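Local coordinates for protein spore cortex-lytic enzyme (Bacillus cereus ATCC 14579, PDB 6TCI) that probably acts as an N-acetylmuramyl-L-alanine amidase in spore cortex hydrolysis during germination, represented here by its N-terminal putative peptidoglycan-binding domain, at residues 24-29 against 66-71; 46-49 against 53-56. All coordinates share one frame; numbering follows the deposited sequence.

Interaction 1: 24-29 against 66-71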
loop_
_atom_site.group_PDB
_atom_site.type_symbol
_atom_site.label_atom_id
_atom_site.label_comp_id
_atom_site.label_asym_id
_atom_site.label_seq_id
_atom_site.Cartn_x
_atom_site.Cartn_y
_atom_site.Cartn_z
ATOM N N LYS A 24 1.619 -6.665 3.514
ATOM C CA LYS A 24 2.158 -7.979 3.852
ATOM C C LYS A 24 1.232 -8.714 4.811
ATOM O O LYS A 24 0.947 -9.903 4.622
ATOM C CB LYS A 24 3.557 -7.835 4.449
ATOM C CG LYS A 24 4.143 -9.150 4.944
ATOM C CD LYS A 24 5.586 -8.973 5.381
ATOM C CE LYS A 24 6.491 -8.716 4.195
ATOM N NZ LYS A 24 6.508 -9.880 3.264
ATOM N N TYR A 25 0.740 -8.012 5.836
ATOM C CA TYR A 25 -0.169 -8.621 6.802
ATOM C C TYR A 25 -1.418 -9.160 6.121
ATOM O O TYR A 25 -1.964 -10.191 6.538
ATOM C CB TYR A 25 -0.540 -7.579 7.859
ATOM C CG TYR A 25 -1.213 -8.141 9.091
ATOM C CD1 TYR A 25 -0.478 -8.784 10.076
ATOM C CD2 TYR A 25 -2.586 -8.015 9.276
ATOM C CE1 TYR A 25 -1.083 -9.283 11.202
ATOM C CE2 TYR A 25 -3.204 -8.523 10.403
ATOM C CZ TYR A 25 -2.444 -9.153 11.365
ATOM O OH TYR A 25 -3.038 -9.667 12.497
ATOM N N ASN A 26 -1.878 -8.480 5.075
ATOM C CA ASN A 26 -3.046 -8.889 4.312
ATOM C C ASN A 26 -2.734 -9.932 3.243
ATOM O O ASN A 26 -3.662 -10.423 2.594
ATOM C CB ASN A 26 -3.729 -7.665 3.681
ATOM C CG ASN A 26 -4.755 -7.031 4.603
ATOM O OD1 ASN A 26 -5.778 -7.633 4.905
ATOM N ND2 ASN A 26 -4.503 -5.798 5.021
ATOM N N GLY A 27 -1.462 -10.275 3.034
ATOM C CA GLY A 27 -1.084 -11.315 2.092
ATOM C C GLY A 27 -0.830 -10.856 0.675
ATOM O O GLY A 27 -0.824 -11.691 -0.238
ATOM N N PHE A 28 -0.639 -9.563 0.452
ATOM C CA PHE A 28 -0.413 -9.052 -0.893
ATOM C C PHE A 28 1.044 -8.739 -1.194
ATOM O O PHE A 28 1.471 -8.894 -2.345
ATOM C CB PHE A 28 -1.243 -7.788 -1.137
ATOM C CG PHE A 28 -2.717 -8.027 -1.162
ATOM C CD1 PHE A 28 -3.350 -8.412 -2.334
ATOM C CD2 PHE A 28 -3.471 -7.871 -0.014
ATOM C CE1 PHE A 28 -4.716 -8.639 -2.357
ATOM C CE2 PHE A 28 -4.834 -8.104 -0.025
ATOM C CZ PHE A 28 -5.457 -8.481 -1.200
ATOM N N TYR A 29 1.813 -8.288 -0.206
ATOM C CA TYR A 29 3.201 -7.892 -0.410
ATOM C C TYR A 29 4.113 -8.998 0.101
ATOM O O TYR A 29 4.125 -9.289 1.301
ATOM C CB TYR A 29 3.503 -6.576 0.304
ATOM C CG TYR A 29 4.915 -6.090 0.089
ATOM C CD1 TYR A 29 5.308 -5.541 -1.126
ATOM C CD2 TYR A 29 5.860 -6.183 1.097
ATOM C CE1 TYR A 29 6.601 -5.102 -1.326
ATOM C CE2 TYR A 29 7.155 -5.748 0.903
ATOM C CZ TYR A 29 7.520 -5.208 -0.308
ATOM O OH TYR A 29 8.811 -4.772 -0.500
ATOM N N GLN A 66 -7.570 4.400 3.761
ATOM C CA GLN A 66 -8.636 4.099 4.710
ATOM C C GLN A 66 -9.075 2.649 4.597
ATOM O O GLN A 66 -9.322 1.985 5.614
ATOM C CB GLN A 66 -9.814 5.045 4.489
ATOM C CG GLN A 66 -9.549 6.457 4.991
ATOM C CD GLN A 66 -10.448 7.491 4.347
ATOM O OE1 GLN A 66 -11.463 7.153 3.734
ATOM N NE2 GLN A 66 -10.074 8.762 4.474
ATOM N N MET A 67 -9.158 2.133 3.367
ATOM C CA MET A 67 -9.522 0.735 3.176
ATOM C C MET A 67 -8.451 -0.198 3.731
ATOM O O MET A 67 -8.771 -1.232 4.324
ATOM C CB MET A 67 -9.757 0.464 1.691
ATOM C CG MET A 67 -10.234 -0.943 1.385
ATOM S SD MET A 67 -11.970 -1.199 1.800
ATOM C CE MET A 67 -12.763 -0.176 0.566
ATOM N N LEU A 68 -7.179 0.153 3.546
ATOM C CA LEU A 68 -6.100 -0.697 4.030
ATOM C C LEU A 68 -6.081 -0.749 5.555
ATOM O O LEU A 68 -5.855 -1.815 6.145
ATOM C CB LEU A 68 -4.769 -0.212 3.453
ATOM C CG LEU A 68 -3.566 -1.108 3.731
ATOM C CD1 LEU A 68 -3.835 -2.544 3.276
ATOM C CD2 LEU A 68 -2.320 -0.534 3.065
ATOM N N VAL A 69 -6.346 0.386 6.209
ATOM C CA VAL A 69 -6.457 0.408 7.664
ATOM C C VAL A 69 -7.648 -0.427 8.127
ATOM O O VAL A 69 -7.542 -1.207 9.083
ATOM C CB VAL A 69 -6.526 1.864 8.160
ATOM C CG1 VAL A 69 -6.854 1.907 9.622
ATOM C CG2 VAL A 69 -5.202 2.583 7.877
ATOM N N LYS A 70 -8.796 -0.284 7.464
ATOM C CA LYS A 70 -9.968 -1.075 7.829
ATOM C C LYS A 70 -9.713 -2.566 7.633
ATOM O O LYS A 70 -10.115 -3.390 8.464
ATOM C CB LYS A 70 -11.171 -0.611 7.006
ATOM C CG LYS A 70 -12.483 -1.322 7.331
ATOM C CD LYS A 70 -13.621 -0.794 6.460
ATOM C CE LYS A 70 -14.932 -1.501 6.757
ATOM N N ALA A 71 -9.016 -2.932 6.555
ATOM C CA ALA A 71 -8.758 -4.333 6.247
ATOM C C ALA A 71 -7.744 -4.979 7.186
ATOM O O ALA A 71 -7.699 -6.211 7.264
ATOM C CB ALA A 71 -8.255 -4.464 4.811
#
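Asn26 lays its carboxamide over the last turn of helix 62-71, where it overlaps Ala71 and reaches the tip of Leu68. The amide sits 4.0 Å from Ala71 by its ND2 to CB distance, and ND2 also lies 3.8 Å from Leu68 CD1. Leu68 extends its branch past Asn26 in the opposite direction; with CG anti to the backbone N (chi1 -173°), its CD1 comes nearer to residues 24-29 than its CB does. No hydrogen bond crosses here: Asn26 OD1 and Ala71 O, 3.4 Å apart, are both acceptors. The amide nitrogen instead makes a weak hydrogen bond back to Arg22 O of helix 14-25. In this three-helix peptidoglycan-binding fold, the contact sets the C-terminal end of helix 14-25 beside that of helix 62-71. The chain turns away through a Schellman motif in which Gly27 has positive phi (90°) and Gly27 N bonds to Lys24 O at 2.9 Å, one of two backbone bonds back into the last turn. Beyond the turn, the Phe28 ring meets Asn26 CB at its edge, in plane. Lys24 NZ closes over the turn to Tyr29 O at 3.1 Å and also bonds to Gly31 O, while Leu68 continues inward against Leu19.

Interaction 2: 46-49 against 53-56; sequences RNFQ and GLPV
Gln49 OE1 accepts two backbone hydrogen bonds, from Asp57 N and Gly58 N, while the NE2 of the same amide bonds to Thr64 OG1 and, weakly, to Leu59 O. Partners at both ends of the carboxamide fix its rotation and tie this buried polar group to the 57-59 loop and, through Thr64, to the first turn of helix 62-71. The side chain gets there by an extended run beyond CG (chi2 173°), passing close to the 53-56 backbone. Pro55 O sits over the face of the carboxamide, 3.3 Å from Gln49 CD, a contact on the flat side and not along an N-H.

The backbone of Gln49 contributes separately. Leu54 N donates to Gln49 O at 2.9 Å. Together with Gly53 N bonding to Glu50 O, and with Gly53 at positive phi (76°), this defines the Schellman motif that ends helix 39-51.

Apolar contacts line the turn. Leu54 crosses Gln49 at about a right angle, CB to CB 4.0 Å, and its CD1 comes 4.0 Å from Phe48 CE2. Val56 sends CG1 against Arg46, 3.7 Å from Arg46 CB. The same methyl lies over one face of the Arg46 guanidinium, 3.6 Å above its plane and offset toward the rim; the bend of the arginine chain at chi3 (58°) folds the group back over it.

Among the neighbouring helices, Phe48 stacks with Phe52 and packs on Met67 of helix 62-71, while Leu54 reaches Thr64 and Met67, so the turn after helix 39-51 lies directly against helix 62-71.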
loop_
_atom_site.group_PDB
_atom_site.type_symbol
_atom_site.label_atom_id
_atom_site.label_comp_id
_atom_site.label_asym_id
_atom_site.label_seq_id
_atom_site.Cartn_x
_atom_site.Cartn_y
_atom_site.Cartn_z
ATOM N N ARG A 46 -1.885 -2.733 -6.256
ATOM C CA ARG A 46 -2.927 -2.906 -7.263
ATOM C C ARG A 46 -3.774 -4.147 -6.989
ATOM O O ARG A 46 -4.996 -4.120 -7.168
ATOM C CB ARG A 46 -2.310 -2.932 -8.659
ATOM C CG ARG A 46 -1.769 -1.585 -9.074
ATOM C CD ARG A 46 -1.022 -1.690 -10.382
ATOM N NE ARG A 46 -1.886 -2.222 -11.428
ATOM C CZ ARG A 46 -2.552 -1.471 -12.302
ATOM N NH1 ARG A 46 -2.433 -0.148 -12.286
ATOM N NH2 ARG A 46 -3.343 -2.045 -13.187
ATOM N N ASN A 47 -3.147 -5.244 -6.553
ATOM C CA ASN A 47 -3.921 -6.443 -6.234
ATOM C C ASN A 47 -4.827 -6.207 -5.034
ATOM O O ASN A 47 -5.954 -6.718 -4.988
ATOM C CB ASN A 47 -2.978 -7.614 -5.978
ATOM C CG ASN A 47 -2.358 -8.134 -7.248
ATOM O OD1 ASN A 47 -2.951 -8.029 -8.323
ATOM N ND2 ASN A 47 -1.157 -8.685 -7.142
ATOM N N PHE A 48 -4.350 -5.439 -4.049
ATOM C CA PHE A 48 -5.199 -5.068 -2.925
ATOM C C PHE A 48 -6.385 -4.236 -3.395
ATOM O O PHE A 48 -7.529 -4.483 -2.996
ATOM C CB PHE A 48 -4.388 -4.290 -1.887
ATOM C CG PHE A 48 -5.234 -3.685 -0.814
ATOM C CD1 PHE A 48 -5.632 -4.449 0.270
ATOM C CD2 PHE A 48 -5.668 -2.376 -0.898
ATOM C CE1 PHE A 48 -6.436 -3.922 1.254
ATOM C CE2 PHE A 48 -6.474 -1.838 0.095
ATOM C CZ PHE A 48 -6.859 -2.621 1.167
ATOM N N GLN A 49 -6.123 -3.229 -4.239
ATOM C CA GLN A 49 -7.211 -2.396 -4.739
ATOM C C GLN A 49 -8.256 -3.228 -5.471
ATOM O O GLN A 49 -9.460 -3.043 -5.259
ATOM C CB GLN A 49 -6.660 -1.277 -5.624
ATOM C CG GLN A 49 -5.897 -0.229 -4.824
ATOM C CD GLN A 49 -5.203 0.781 -5.714
ATOM O OE1 GLN A 49 -4.659 0.429 -6.760
ATOM N NE2 GLN A 49 -5.221 2.042 -5.304
ATOM N N GLY A 53 -12.246 -3.740 -4.193
ATOM C CA GLY A 53 -13.214 -2.977 -4.961
ATOM C C GLY A 53 -12.879 -1.520 -5.164
ATOM O O GLY A 53 -13.782 -0.722 -5.444
ATOM N N LEU A 54 -11.608 -1.144 -5.029
ATOM C CA LEU A 54 -11.144 0.208 -5.281
ATOM C C LEU A 54 -10.685 0.339 -6.725
ATOM O O LEU A 54 -10.301 -0.653 -7.357
ATOM C CB LEU A 54 -9.961 0.522 -4.369
ATOM C CG LEU A 54 -10.264 0.509 -2.875
ATOM C CD1 LEU A 54 -8.979 0.347 -2.091
ATOM C CD2 LEU A 54 -10.997 1.769 -2.457
ATOM N N PRO A 55 -10.709 1.552 -7.274
ATOM C CA PRO A 55 -10.051 1.788 -8.564
ATOM C C PRO A 55 -8.609 1.311 -8.499
ATOM O O PRO A 55 -7.891 1.589 -7.537
ATOM C CB PRO A 55 -10.128 3.310 -8.725
ATOM C CG PRO A 55 -11.307 3.713 -7.902
ATOM C CD PRO A 55 -11.336 2.771 -6.734
ATOM N N VAL A 56 -8.198 0.569 -9.523
ATOM C CA VAL A 56 -6.893 -0.081 -9.546
ATOM C C VAL A 56 -5.917 0.838 -10.269
ATOM O O VAL A 56 -5.992 1.007 -11.491
ATOM C CB VAL A 56 -6.969 -1.458 -10.218
ATOM C CG1 VAL A 56 -5.600 -2.128 -10.205
ATOM C CG2 VAL A 56 -8.019 -2.325 -9.533
#

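How the interactions relate
From the N terminus, helix 14-25 ends in the turn of residues 24-29, the first half of interaction 1. Its partner, 66-71, comes 37 residues later, so that contact closes a long loop containing all of helix 39-51. Interaction 2 is nested inside this loop and closes a much shorter one, joining 46-49 to 53-56 in the loop between helix 39-51 and helix 62-71. Their centres are 11 Å apart, yet the two meet directly: Phe48 CZ is 3.5 Å from Leu68 CA, and Phe28 CE1 is 3.5 Å from Asn47 O. Helix 39-51 thus touches both halves of interaction 1, the loop after helix 14-25 and helix 62-71.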